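Local coordinates for haloacid delahogenase-like family hydrolase (Xanthomonas campestris pv. campestris, PDB 2PKE), which probably acts as a magnesium-dependent phosphatase of the haloacid dehalogenase-like hydrolase family, although its substrate is not established, at residues Ile13-Phe18 and Asp127-Leu132; Ala36-Ile41 and Gln97-Ile102; Tyr70-Met75 and Arg104-His109; Arg181-Gly186 and Trp202-Pro207. All coordinates share one frame; numbering follows the deposited sequence.

Interaction 1: residues Ile13-Phe18 and Asp127-Leu132; sequences IQLVGF and DYAVVL
Leu15 meets Ala129, and Phe18 meets Val130, across two neighbouring parallel strands in the middle of the Rossmann-like sheet of the haloacid dehalogenase fold. On the face bearing Leu15, Gly17, Ala129 and Val131, Leu15 CD1 presses on Ala129 CB at 3.4 Å, tighter than usual for two carbons; the small alanine suits a spot where the leucine branch leans over its neighbour. CD1 also reaches Val131 CG1 at 3.7 Å. That methyl stands between the backbone N and carbonyl carbon of its own residue (chi1 50°), which directs it over the strand at Gly17, 3.7 Å from its CA, where there is no side chain to stand in the way.

The other face carries Val16, Phe18, Val130 and Leu132, and helix 117-125 packs on it through Ile124. Phe18 lies obliquely to Val130, its ring atom CE1 coming 3.7 Å from Val130 CG1. At the start of the strands, Val16 CG2 rests 3.8 Å from Tyr128 CB, while the tyrosine ring offers its edge to the chain, CE1 lying 3.3 Å from Ile13 O. Tyr128 thus packs on Val16 and Ile13 while its OH is hydrogen-bonded to Asp244 OD2 of helix 236-250.

Four backbone hydrogen bonds hold the strands in register; the next residue after Phe18 is Asp19, a magnesium ligand. In the last bond, Phe18 N donates to Val131 O at 2.8 Å, nearly along the C=O axis (169° at the oxygen), and the edge of the Phe18 ring turns CD1 to the same oxygen at 3.8 Å.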
loop_
_atom_site.group_PDB
_atom_site.type_symbol
_atom_site.label_atom_id
_atom_site.label_comp_id
_atom_site.label_asym_id
_atom_site.label_seq_id
_atom_site.Cartn_x
_atom_site.Cartn_y
_atom_site.Cartn_z
ATOM N N ILE A 13 15.541 -24.476 8.229
ATOM C CA ILE A 13 14.939 -23.157 8.016
ATOM C C ILE A 13 15.615 -22.492 6.794
ATOM O O ILE A 13 16.828 -22.538 6.652
ATOM C CB ILE A 13 15.078 -22.264 9.285
ATOM C CG1 ILE A 13 14.274 -22.800 10.469
ATOM C CG2 ILE A 13 14.772 -20.737 8.987
ATOM C CD1 ILE A 13 12.868 -23.074 10.186
ATOM N N GLN A 14 14.834 -21.901 5.904
ATOM C CA GLN A 14 15.384 -21.278 4.701
ATOM C C GLN A 14 15.132 -19.781 4.617
ATOM O O GLN A 14 15.811 -19.099 3.853
ATOM C CB GLN A 14 14.787 -21.940 3.450
ATOM C CG GLN A 14 15.013 -23.443 3.327
ATOM C CD GLN A 14 16.418 -23.801 3.041
ATOM O OE1 GLN A 14 17.190 -22.967 2.541
ATOM N NE2 GLN A 14 16.792 -25.067 3.317
ATOM N N LEU A 15 14.160 -19.265 5.377
ATOM C CA LEU A 15 13.728 -17.902 5.226
ATOM C C LEU A 15 13.428 -17.295 6.586
ATOM O O LEU A 15 12.796 -17.911 7.398
ATOM C CB LEU A 15 12.501 -17.811 4.335
ATOM C CG LEU A 15 11.910 -16.434 4.066
ATOM C CD1 LEU A 15 12.841 -15.482 3.261
ATOM C CD2 LEU A 15 10.553 -16.545 3.330
ATOM N N VAL A 16 13.936 -16.105 6.832
ATOM C CA VAL A 16 13.663 -15.425 8.076
ATOM C C VAL A 16 12.956 -14.120 7.737
ATOM O O VAL A 16 13.467 -13.307 6.968
ATOM C CB VAL A 16 14.922 -15.175 8.874
ATOM C CG1 VAL A 16 14.566 -14.480 10.196
ATOM C CG2 VAL A 16 15.685 -16.481 9.121
ATOM N N GLY A 17 11.775 -13.945 8.306
ATOM C CA GLY A 17 10.998 -12.772 8.088
ATOM C C GLY A 17 11.181 -11.854 9.261
ATOM O O GLY A 17 11.370 -12.325 10.373
ATOM N N PHE A 18 11.148 -10.534 9.012
ATOM C CA PHE A 18 11.275 -9.550 10.045
ATOM C C PHE A 18 10.095 -8.613 9.967
ATOM O O PHE A 18 9.779 -8.100 8.885
ATOM C CB PHE A 18 12.548 -8.718 9.853
ATOM C CG PHE A 18 13.816 -9.503 10.015
ATOM C CD1 PHE A 18 14.325 -10.248 8.979
ATOM C CD2 PHE A 18 14.477 -9.513 11.226
ATOM C CE1 PHE A 18 15.504 -10.982 9.151
ATOM C CE2 PHE A 18 15.641 -10.225 11.381
ATOM C CZ PHE A 18 16.144 -10.959 10.326
ATOM N N ASP A 127 23.297 -16.800 6.253
ATOM C CA ASP A 127 22.896 -18.227 6.192
ATOM C C ASP A 127 21.474 -18.522 5.703
ATOM O O ASP A 127 21.143 -19.676 5.429
ATOM C CB ASP A 127 23.022 -18.856 7.589
ATOM C CG ASP A 127 24.422 -18.794 8.129
ATOM O OD1 ASP A 127 25.316 -19.180 7.389
ATOM O OD2 ASP A 127 24.626 -18.357 9.279
ATOM N N TYR A 128 20.638 -17.481 5.689
ATOM C CA TYR A 128 19.210 -17.585 5.414
ATOM C C TYR A 128 18.795 -16.460 4.472
ATOM O O TYR A 128 19.396 -15.383 4.531
ATOM C CB TYR A 128 18.444 -17.409 6.710
ATOM C CG TYR A 128 18.840 -18.415 7.742
ATOM C CD1 TYR A 128 18.299 -19.692 7.715
ATOM C CD2 TYR A 128 19.790 -18.121 8.705
ATOM C CE1 TYR A 128 18.680 -20.658 8.662
ATOM C CE2 TYR A 128 20.158 -19.088 9.672
ATOM C CZ TYR A 128 19.626 -20.358 9.624
ATOM O OH TYR A 128 20.013 -21.364 10.557
ATOM N N ALA A 129 17.788 -16.703 3.626
ATOM C CA ALA A 129 17.049 -15.641 2.944
ATOM C C ALA A 129 16.394 -14.809 4.002
ATOM O O ALA A 129 15.991 -15.350 5.047
ATOM C CB ALA A 129 15.968 -16.197 2.037
ATOM N N VAL A 130 16.259 -13.511 3.739
ATOM C CA VAL A 130 15.559 -12.603 4.689
ATOM C C VAL A 130 14.461 -11.814 3.965
ATOM O O VAL A 130 14.592 -11.500 2.797
ATOM C CB VAL A 130 16.511 -11.640 5.426
ATOM C CG1 VAL A 130 17.491 -12.416 6.333
ATOM C CG2 VAL A 130 17.240 -10.697 4.436
ATOM N N VAL A 131 13.354 -11.513 4.647
ATOM C CA VAL A 131 12.284 -10.725 4.057
ATOM C C VAL A 131 11.735 -9.790 5.149
ATOM O O VAL A 131 11.623 -10.159 6.303
ATOM C CB VAL A 131 11.135 -11.628 3.423
ATOM C CG1 VAL A 131 10.635 -12.738 4.415
ATOM C CG2 VAL A 131 9.969 -10.737 2.873
ATOM N N LEU A 132 11.358 -8.592 4.770
ATOM C CA LEU A 132 10.643 -7.697 5.705
ATOM C C LEU A 132 9.166 -7.840 5.424
ATOM O O LEU A 132 8.748 -7.608 4.299
ATOM C CB LEU A 132 11.040 -6.250 5.499
ATOM C CG LEU A 132 10.710 -5.375 6.713
ATOM C CD1 LEU A 132 11.711 -4.248 6.793
ATOM C CD2 LEU A 132 9.302 -4.862 6.650
#

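Interaction 2: residues Ala36-Ile41 and Gln97-Ile102; sequences ADFEAI and QRIVEI
Ile41 and Ile102 reach toward each other tip to tip, their CD1 methyls 3.6 Å apart, and form the middle of an apolar contact between two nearly antiparallel helices. In both, CG1 is anti to the carbonyl carbon (chi1 -64° in Ile41); the axes of segments 36-41 and 97-102 come within 10.0 Å, and the long isoleucine branches reach across. Ile41 CD1 also lies 3.7 Å from Ile99 CG1. Ile102 CD1 reaches past it to the opposing backbone, 3.4 Å from Phe38 N, and touches Asp37 CB. Isoleucine suits these places because it has a long branch to extend to the partner helix and a short one beside its own.

The aromatic contact is looser: the Phe38 ring presents its edge, CE1, to Ile99 CD1 at 4.1 Å. Both residues also pack on Met79 of helix 72-86, so three helices meet here in the all-helical cap inserted after the first strand of the catalytic domain, as in C1-type caps of this family.

The polar contact is made by Arg98, which slides past Ile41 in the opposite direction, its NH2 3.5 Å from Ile41 CG1, with the guanidinium oblique to that carbon, while its NE makes a salt bridge to Asp95.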
loop_
_atom_site.group_PDB
_atom_site.type_symbol
_atom_site.label_atom_id
_atom_site.label_comp_id
_atom_site.label_asym_id
_atom_site.label_seq_id
_atom_site.Cartn_x
_atom_site.Cartn_y
_atom_site.Cartn_z
ATOM N N ALA A 36 -0.132 12.058 22.695
ATOM C CA ALA A 36 0.069 13.103 23.715
ATOM C C ALA A 36 -0.117 14.495 23.141
ATOM O O ALA A 36 -0.577 15.382 23.843
ATOM C CB ALA A 36 1.470 12.983 24.366
ATOM N N ASP A 37 0.244 14.705 21.879
ATOM C CA ASP A 37 -0.014 16.014 21.228
ATOM C C ASP A 37 -1.506 16.183 20.997
ATOM O O ASP A 37 -2.036 17.264 21.238
ATOM C CB ASP A 37 0.737 16.170 19.901
ATOM C CG ASP A 37 2.246 16.292 20.073
ATOM O OD1 ASP A 37 2.702 16.877 21.071
ATOM O OD2 ASP A 37 2.977 15.790 19.194
ATOM N N PHE A 38 -2.179 15.111 20.561
ATOM C CA PHE A 38 -3.649 15.072 20.426
ATOM C C PHE A 38 -4.338 15.481 21.735
ATOM O O PHE A 38 -5.117 16.425 21.762
ATOM C CB PHE A 38 -4.073 13.665 19.994
ATOM C CG PHE A 38 -5.554 13.460 19.883
ATOM C CD1 PHE A 38 -6.312 14.180 18.968
ATOM C CD2 PHE A 38 -6.196 12.510 20.645
ATOM C CE1 PHE A 38 -7.678 13.954 18.842
ATOM C CE2 PHE A 38 -7.581 12.314 20.522
ATOM C CZ PHE A 38 -8.297 13.046 19.618
ATOM N N GLU A 39 -3.999 14.795 22.820
ATOM C CA GLU A 39 -4.516 15.087 24.162
ATOM C C GLU A 39 -4.227 16.532 24.571
ATOM O O GLU A 39 -5.088 17.204 25.132
ATOM C CB GLU A 39 -3.915 14.063 25.151
ATOM C CG GLU A 39 -4.136 14.318 26.643
ATOM N N ALA A 40 -3.033 17.027 24.244
ATOM C CA ALA A 40 -2.659 18.430 24.506
ATOM C C ALA A 40 -3.562 19.379 23.731
ATOM O O ALA A 40 -4.016 20.367 24.280
ATOM C CB ALA A 40 -1.204 18.684 24.181
ATOM N N ILE A 41 -3.855 19.098 22.466
ATOM C CA ILE A 41 -4.872 19.923 21.737
ATOM C C ILE A 41 -6.251 19.902 22.433
ATOM O O ILE A 41 -6.883 20.968 22.691
ATOM C CB ILE A 41 -5.050 19.478 20.266
ATOM C CG1 ILE A 41 -3.759 19.701 19.496
ATOM C CG2 ILE A 41 -6.166 20.265 19.621
ATOM C CD1 ILE A 41 -3.659 18.896 18.297
ATOM N N GLN A 97 -6.485 21.770 12.203
ATOM C CA GLN A 97 -5.246 22.030 11.493
ATOM C C GLN A 97 -4.078 21.381 12.223
ATOM O O GLN A 97 -3.281 20.647 11.618
ATOM C CB GLN A 97 -4.998 23.536 11.371
ATOM C CG GLN A 97 -3.759 23.911 10.559
ATOM C CD GLN A 97 -3.953 25.214 9.837
ATOM O OE1 GLN A 97 -4.160 26.256 10.463
ATOM N NE2 GLN A 97 -3.917 25.170 8.508
ATOM N N ARG A 98 -4.018 21.638 13.531
ATOM C CA ARG A 98 -2.989 21.074 14.416
ATOM C C ARG A 98 -3.014 19.549 14.507
ATOM O O ARG A 98 -1.986 18.910 14.603
ATOM C CB ARG A 98 -3.067 21.724 15.814
ATOM C CG ARG A 98 -2.326 23.012 15.874
ATOM C CD ARG A 98 -2.806 23.957 16.915
ATOM N NE ARG A 98 -3.101 23.384 18.226
ATOM C CZ ARG A 98 -2.317 23.444 19.300
ATOM N NH1 ARG A 98 -1.109 23.988 19.249
ATOM N NH2 ARG A 98 -2.742 22.935 20.450
ATOM N N ILE A 99 -4.189 18.954 14.449
ATOM C CA ILE A 99 -4.296 17.500 14.377
ATOM C C ILE A 99 -3.750 17.009 13.029
ATOM O O ILE A 99 -3.000 16.018 12.984
ATOM C CB ILE A 99 -5.719 17.046 14.561
ATOM C CG1 ILE A 99 -6.174 17.338 16.009
ATOM C CG2 ILE A 99 -5.869 15.547 14.225
ATOM C CD1 ILE A 99 -7.613 17.085 16.238
ATOM N N VAL A 100 -4.098 17.678 11.928
ATOM C CA VAL A 100 -3.530 17.271 10.635
ATOM C C VAL A 100 -1.994 17.312 10.699
ATOM O O VAL A 100 -1.343 16.430 10.157
ATOM C CB VAL A 100 -4.030 18.132 9.452
ATOM C CG1 VAL A 100 -3.220 17.805 8.142
ATOM C CG2 VAL A 100 -5.562 17.974 9.280
ATOM N N GLU A 101 -1.417 18.320 11.345
ATOM C CA GLU A 101 0.052 18.423 11.478
ATOM C C GLU A 101 0.648 17.300 12.284
ATOM O O GLU A 101 1.708 16.806 11.935
ATOM C CB GLU A 101 0.497 19.737 12.093
ATOM C CG GLU A 101 0.111 20.956 11.275
ATOM C CD GLU A 101 0.897 21.104 9.976
ATOM O OE1 GLU A 101 1.828 20.300 9.720
ATOM O OE2 GLU A 101 0.572 22.053 9.220
ATOM N N ILE A 102 -0.019 16.880 13.350
ATOM C CA ILE A 102 0.404 15.685 14.066
ATOM C C ILE A 102 0.563 14.534 13.088
ATOM O O ILE A 102 1.529 13.782 13.108
ATOM C CB ILE A 102 -0.611 15.241 15.146
ATOM C CG1 ILE A 102 -0.770 16.308 16.221
ATOM C CG2 ILE A 102 -0.116 13.942 15.817
ATOM C CD1 ILE A 102 -1.798 15.932 17.265
#

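Interaction 3: residues Tyr70-Met75 and Arg104-His109; sequences YGAKGM and RATLQH
Leu107 CG is turned anti to the carbonyl carbon (chi1 -78°), which puts it 3.8 Å from Ala72 CB; beyond it, Leu107 CD2 lies 3.7 Å from the same Ala72 CB. In Met75, modelled as selenomethionine, CG is anti to the backbone N and a bend at chi3 (53°) swings CE round toward Thr106. The CG2 methyl of Thr106 lies 3.9 Å from Ala72 CB, so the alanine is touched by both Thr106 and Leu107. The small side chain of Ala72 suits this close approach, where its CA lies 6.1 Å from Leu107 CA.

The contact joins the first turn of helix 72-86 to the last turn of helix 93-107, at the end of the helical cap nearer the catalytic domain; the side chain of Ala72 lies about 9 Å from that of Asp21, a magnesium ligand. Gly71 is the N-cap, and at its backbone angles (phi 130°) a CB would be jammed against the carbonyl O of Tyr70, so the chain can enter the helix this way because the residue is glycine. Tyr31 of helix 28-42 packs against Ala72, Met75 and Thr106.

At the margin, Lys73 crosses Leu107 at about a right angle, its aliphatic CD 4.1 Å from Leu107 CD1, while its ammonium NZ is hydrogen-bonded to Phe68 O of the second subunit. The side chains of Met75 and Thr106 also cross at about a right angle, with Met75 CE 4.0 Å from Thr106 OG1. That hydroxyl is bonded to the carbonyl of Ile102 one turn back in its own helix, an arrangement that lets a polar threonine sit in a buried apolar contact.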
loop_
_atom_site.group_PDB
_atom_site.type_symbol
_atom_site.label_atom_id
_atom_site.label_comp_id
_atom_site.label_asym_id
_atom_site.label_seq_id
_atom_site.Cartn_x
_atom_site.Cartn_y
_atom_site.Cartn_z
ATOM N N TYR A 70 -4.522 -0.048 8.555
ATOM C CA TYR A 70 -3.558 0.463 9.533
ATOM C C TYR A 70 -2.732 1.615 8.948
ATOM O O TYR A 70 -2.549 1.696 7.755
ATOM C CB TYR A 70 -2.604 -0.632 9.982
ATOM C CG TYR A 70 -3.284 -1.780 10.614
ATOM C CD1 TYR A 70 -3.687 -1.729 11.949
ATOM C CD2 TYR A 70 -3.584 -2.899 9.883
ATOM C CE1 TYR A 70 -4.366 -2.777 12.523
ATOM C CE2 TYR A 70 -4.286 -3.964 10.463
ATOM C CZ TYR A 70 -4.649 -3.901 11.784
ATOM O OH TYR A 70 -5.324 -4.966 12.379
ATOM N N GLY A 71 -2.249 2.484 9.817
ATOM C CA GLY A 71 -1.281 3.517 9.451
ATOM C C GLY A 71 -1.637 4.909 9.912
ATOM O O GLY A 71 -2.752 5.168 10.364
ATOM N N ALA A 72 -0.676 5.820 9.781
ATOM C CA ALA A 72 -0.815 7.216 10.284
ATOM C C ALA A 72 -1.879 8.046 9.592
ATOM O O ALA A 72 -2.465 8.936 10.183
ATOM C CB ALA A 72 0.524 7.930 10.169
ATOM N N LYS A 73 -2.130 7.797 8.320
ATOM C CA LYS A 73 -3.127 8.588 7.609
ATOM C C LYS A 73 -4.546 8.386 8.155
ATOM O O LYS A 73 -5.271 9.366 8.421
ATOM C CB LYS A 73 -3.022 8.320 6.106
ATOM C CG LYS A 73 -3.128 9.574 5.276
ATOM C CD LYS A 73 -2.194 9.593 4.078
ATOM C CE LYS A 73 -2.239 8.367 3.252
ATOM N NZ LYS A 73 -1.320 8.596 2.107
ATOM N N GLY A 74 -4.924 7.132 8.364
ATOM C CA GLY A 74 -6.204 6.791 8.964
ATOM C C GLY A 74 -6.245 7.233 10.407
ATOM O O GLY A 74 -7.281 7.659 10.896
HETATM N N MSE A 75 -5.110 7.135 11.087
HETATM C CA MSE A 75 -5.008 7.588 12.471
HETATM C C MSE A 75 -5.426 9.074 12.587
HETATM O O MSE A 75 -6.186 9.436 13.509
HETATM C CB MSE A 75 -3.577 7.460 12.973
HETATM C CG MSE A 75 -3.368 7.767 14.487
HETATM SE SE MSE A 75 -1.626 8.436 14.889
HETATM C CE MSE A 75 -1.342 9.949 13.702
ATOM N N ARG A 104 0.864 14.680 9.777
ATOM C CA ARG A 104 1.966 14.978 8.882
ATOM C C ARG A 104 3.305 14.643 9.507
ATOM O O ARG A 104 4.190 14.101 8.820
ATOM C CB ARG A 104 1.954 16.423 8.420
ATOM C CG ARG A 104 2.843 16.663 7.185
ATOM C CD ARG A 104 3.226 18.102 6.986
ATOM N NE ARG A 104 2.094 18.984 7.272
ATOM C CZ ARG A 104 1.031 19.158 6.478
ATOM N NH1 ARG A 104 0.939 18.541 5.299
ATOM N NH2 ARG A 104 0.058 19.981 6.862
ATOM N N ALA A 105 3.461 14.977 10.787
ATOM C CA ALA A 105 4.717 14.745 11.471
ATOM C C ALA A 105 4.972 13.257 11.597
ATOM O O ALA A 105 6.122 12.823 11.500
ATOM C CB ALA A 105 4.749 15.411 12.848
ATOM N N THR A 106 3.914 12.484 11.841
ATOM C CA THR A 106 4.031 11.022 12.090
ATOM C C THR A 106 4.362 10.320 10.779
ATOM O O THR A 106 5.182 9.386 10.719
ATOM C CB THR A 106 2.765 10.447 12.732
ATOM O OG1 THR A 106 2.471 11.166 13.947
ATOM C CG2 THR A 106 2.961 8.987 13.049
ATOM N N LEU A 107 3.781 10.833 9.708
ATOM C CA LEU A 107 4.056 10.307 8.381
ATOM C C LEU A 107 5.474 10.518 7.892
ATOM O O LEU A 107 5.879 9.884 6.946
ATOM C CB LEU A 107 3.065 10.874 7.365
ATOM C CG LEU A 107 1.682 10.229 7.372
ATOM C CD1 LEU A 107 0.712 11.102 6.563
ATOM C CD2 LEU A 107 1.679 8.792 6.814
ATOM N N GLN A 108 6.213 11.427 8.500
ATOM C CA GLN A 108 7.626 11.621 8.200
ATOM C C GLN A 108 8.433 11.443 9.473
ATOM O O GLN A 108 9.432 12.121 9.661
ATOM C CB GLN A 108 7.896 13.017 7.695
ATOM C CG GLN A 108 6.865 13.633 6.840
ATOM C CD GLN A 108 7.108 15.122 6.739
ATOM O OE1 GLN A 108 6.233 15.950 7.028
ATOM N NE2 GLN A 108 8.335 15.480 6.370
ATOM N N HIS A 109 8.010 10.550 10.359
ATOM C CA HIS A 109 8.705 10.461 11.643
ATOM C C HIS A 109 10.109 9.948 11.384
ATOM O O HIS A 109 10.323 9.160 10.458
ATOM C CB HIS A 109 7.946 9.675 12.751
ATOM C CG HIS A 109 7.909 8.178 12.595
ATOM N ND1 HIS A 109 9.037 7.378 12.634
ATOM C CD2 HIS A 109 6.853 7.332 12.491
ATOM C CE1 HIS A 109 8.674 6.108 12.513
ATOM N NE2 HIS A 109 7.353 6.053 12.433
#

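Interaction 4: residues Arg181-Gly186 and Trp202-Pro207; sequences RFVMIG and WGIYTP
Val183 pairs with Trp202 and Ile185 with Ile204 in two parallel strands that run 19° apart, joined by five backbone hydrogen bonds, the first from Trp202 N to Phe182 O and the last from Thr206 N to Gly186 O. Their side chains share one face. Ile185 and Ile204 lie side by side and point the same way; the long branch of Ile204 carries its CD1 to 3.8 Å from Ile185 CG1 and 3.9 Å from Val183 CG1. Beta-branched residues such as these suit strands.

The pairing of the strands sets Trp202 CB 3.8 Å from Val183 CG2, and chi1 (-52°) puts CG anti to the carbonyl carbon, beside the backbone N. Phe182 O lies at the indole edge, in the ring plane, 3.3 Å from Trp202 CD1, while NE1 is bonded to Glu180 O. Helix 236-250 lies against this face through contacts with Trp202 and Ile185. On the other face, Met184, a selenomethionine, packs on helix 189-198, the helix of the right-handed beta-alpha-beta crossover that links these two strands.

Gly186 ends its strand beside the magnesium site, about 4 Å from the Asp19 side chain, and glycine adds no bulk there. Its N donates to Ile204 O and its O accepts from Thr206 N at 3.0 Å, with an almost straight N-H...O angle of 176°. Asn187, a magnesium ligand, thus directly follows a residue whose N and O are both bonded, consistent with a well-fixed strand end.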
loop_
_atom_site.group_PDB
_atom_site.type_symbol
_atom_site.label_atom_id
_atom_site.label_comp_id
_atom_site.label_asym_id
_atom_site.label_seq_id
_atom_site.Cartn_x
_atom_site.Cartn_y
_atom_site.Cartn_z
ATOM N N ARG A 181 9.842 -24.206 7.210
ATOM C CA ARG A 181 11.126 -23.664 6.840
ATOM C C ARG A 181 11.184 -22.137 6.948
ATOM O O ARG A 181 12.108 -21.529 6.432
ATOM C CB ARG A 181 11.491 -24.118 5.430
ATOM C CG ARG A 181 11.460 -25.608 5.278
ATOM C CD ARG A 181 12.131 -26.089 4.000
ATOM N NE ARG A 181 11.754 -27.482 3.767
ATOM C CZ ARG A 181 11.582 -28.058 2.584
ATOM N NH1 ARG A 181 11.759 -27.395 1.454
ATOM N NH2 ARG A 181 11.214 -29.333 2.529
ATOM N N PHE A 182 10.250 -21.531 7.703
ATOM C CA PHE A 182 10.184 -20.111 7.876
ATOM C C PHE A 182 10.114 -19.748 9.343
ATOM O O PHE A 182 9.375 -20.377 10.102
ATOM C CB PHE A 182 8.986 -19.583 7.084
ATOM C CG PHE A 182 8.664 -18.165 7.321
ATOM C CD1 PHE A 182 9.453 -17.138 6.833
ATOM C CD2 PHE A 182 7.537 -17.847 8.028
ATOM C CE1 PHE A 182 9.093 -15.819 7.051
ATOM C CE2 PHE A 182 7.168 -16.544 8.241
ATOM C CZ PHE A 182 7.945 -15.520 7.720
ATOM N N VAL A 183 10.937 -18.768 9.725
ATOM C CA VAL A 183 10.889 -18.145 11.039
ATOM C C VAL A 183 10.481 -16.694 10.835
ATOM O O VAL A 183 11.009 -16.012 9.983
ATOM C CB VAL A 183 12.269 -18.187 11.786
ATOM C CG1 VAL A 183 12.126 -17.643 13.184
ATOM C CG2 VAL A 183 12.826 -19.625 11.868
HETATM N N MSE A 184 9.577 -16.212 11.673
HETATM C CA MSE A 184 9.191 -14.799 11.670
HETATM C C MSE A 184 9.643 -14.127 12.970
HETATM O O MSE A 184 9.393 -14.689 14.059
HETATM C CB MSE A 184 7.681 -14.670 11.513
HETATM C CG MSE A 184 7.202 -13.206 11.586
HETATM SE SE MSE A 184 7.613 -12.078 10.060
HETATM C CE MSE A 184 6.716 -10.593 10.911
ATOM N N ILE A 185 10.279 -12.939 12.839
ATOM C CA ILE A 185 10.767 -12.161 13.996
ATOM C C ILE A 185 9.927 -10.910 14.147
ATOM O O ILE A 185 9.781 -10.141 13.202
ATOM C CB ILE A 185 12.247 -11.770 13.882
ATOM C CG1 ILE A 185 13.147 -13.000 13.690
ATOM C CG2 ILE A 185 12.686 -10.956 15.127
ATOM C CD1 ILE A 185 14.611 -12.687 13.588
ATOM N N GLY A 186 9.347 -10.714 15.328
ATOM C CA GLY A 186 8.599 -9.503 15.580
ATOM C C GLY A 186 8.289 -9.189 17.024
ATOM O O GLY A 186 8.562 -9.964 17.927
ATOM N N TRP A 202 7.682 -20.933 12.600
ATOM C CA TRP A 202 8.438 -20.711 13.790
ATOM C C TRP A 202 8.478 -19.233 14.047
ATOM O O TRP A 202 8.286 -18.435 13.162
ATOM C CB TRP A 202 9.869 -21.217 13.635
ATOM C CG TRP A 202 9.949 -22.645 13.162
ATOM C CD1 TRP A 202 9.903 -23.074 11.888
ATOM C CD2 TRP A 202 10.102 -23.805 13.974
ATOM N NE1 TRP A 202 10.014 -24.435 11.836
ATOM C CE2 TRP A 202 10.150 -24.917 13.101
ATOM C CE3 TRP A 202 10.212 -24.023 15.350
ATOM C CZ2 TRP A 202 10.250 -26.226 13.559
ATOM C CZ3 TRP A 202 10.320 -25.341 15.806
ATOM C CH2 TRP A 202 10.360 -26.420 14.908
ATOM N N GLY A 203 8.711 -18.884 15.303
ATOM C CA GLY A 203 8.595 -17.528 15.760
ATOM C C GLY A 203 9.722 -17.122 16.670
ATOM O O GLY A 203 10.183 -17.897 17.503
ATOM N N ILE A 204 10.143 -15.885 16.524
ATOM C CA ILE A 204 10.961 -15.202 17.519
ATOM C C ILE A 204 10.217 -13.921 17.973
ATOM O O ILE A 204 9.879 -13.049 17.158
ATOM C CB ILE A 204 12.324 -14.857 16.983
ATOM C CG1 ILE A 204 13.123 -16.155 16.725
ATOM C CG2 ILE A 204 13.073 -13.900 17.930
ATOM C CD1 ILE A 204 14.385 -15.902 15.861
ATOM N N TYR A 205 9.994 -13.853 19.270
ATOM C CA TYR A 205 9.260 -12.801 19.943
ATOM C C TYR A 205 10.196 -11.891 20.713
ATOM O O TYR A 205 10.808 -12.313 21.686
ATOM C CB TYR A 205 8.298 -13.414 20.897
ATOM C CG TYR A 205 7.485 -12.439 21.728
ATOM C CD1 TYR A 205 6.913 -11.321 21.145
ATOM C CD2 TYR A 205 7.259 -12.668 23.084
ATOM C CE1 TYR A 205 6.141 -10.442 21.899
ATOM C CE2 TYR A 205 6.507 -11.806 23.852
ATOM C CZ TYR A 205 5.952 -10.689 23.257
ATOM O OH TYR A 205 5.170 -9.814 23.982
ATOM N N THR A 206 10.264 -10.633 20.278
ATOM C CA THR A 206 11.069 -9.576 20.917
ATOM C C THR A 206 10.187 -8.369 21.225
ATOM O O THR A 206 10.026 -7.468 20.392
ATOM C CB THR A 206 12.238 -9.152 20.039
ATOM O OG1 THR A 206 13.086 -10.273 19.842
ATOM C CG2 THR A 206 13.068 -8.055 20.702
ATOM N N PRO A 207 9.582 -8.364 22.421
ATOM C CA PRO A 207 8.672 -7.269 22.745
ATOM C C PRO A 207 9.388 -5.904 22.835
ATOM O O PRO A 207 10.553 -5.841 23.189
ATOM C CB PRO A 207 8.061 -7.715 24.078
ATOM C CG PRO A 207 9.036 -8.638 24.659
ATOM C CD PRO A 207 9.657 -9.353 23.501
#

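From the N terminus, after strand 15-18 the chain leaves the sheet and runs through the helical cap before returning at 129-135, where interaction 1 closes the longest of the four loops. Interactions 2 and 3 both nest inside that loop and cross each other: 70-75 lies between the segments of interaction 2, and 104-109 follows on helix 93-107, which both use. Together they tie helices 28-42 and 72-86 to that shared helix; the centres of interactions 2 and 3 are about 12 Å apart. Interaction 4 follows in series, closing a short beta-alpha-beta loop. It touches interaction 1 directly, because strands 15-18 and 182-186 are neighbours, giving four consecutive strands of one sheet.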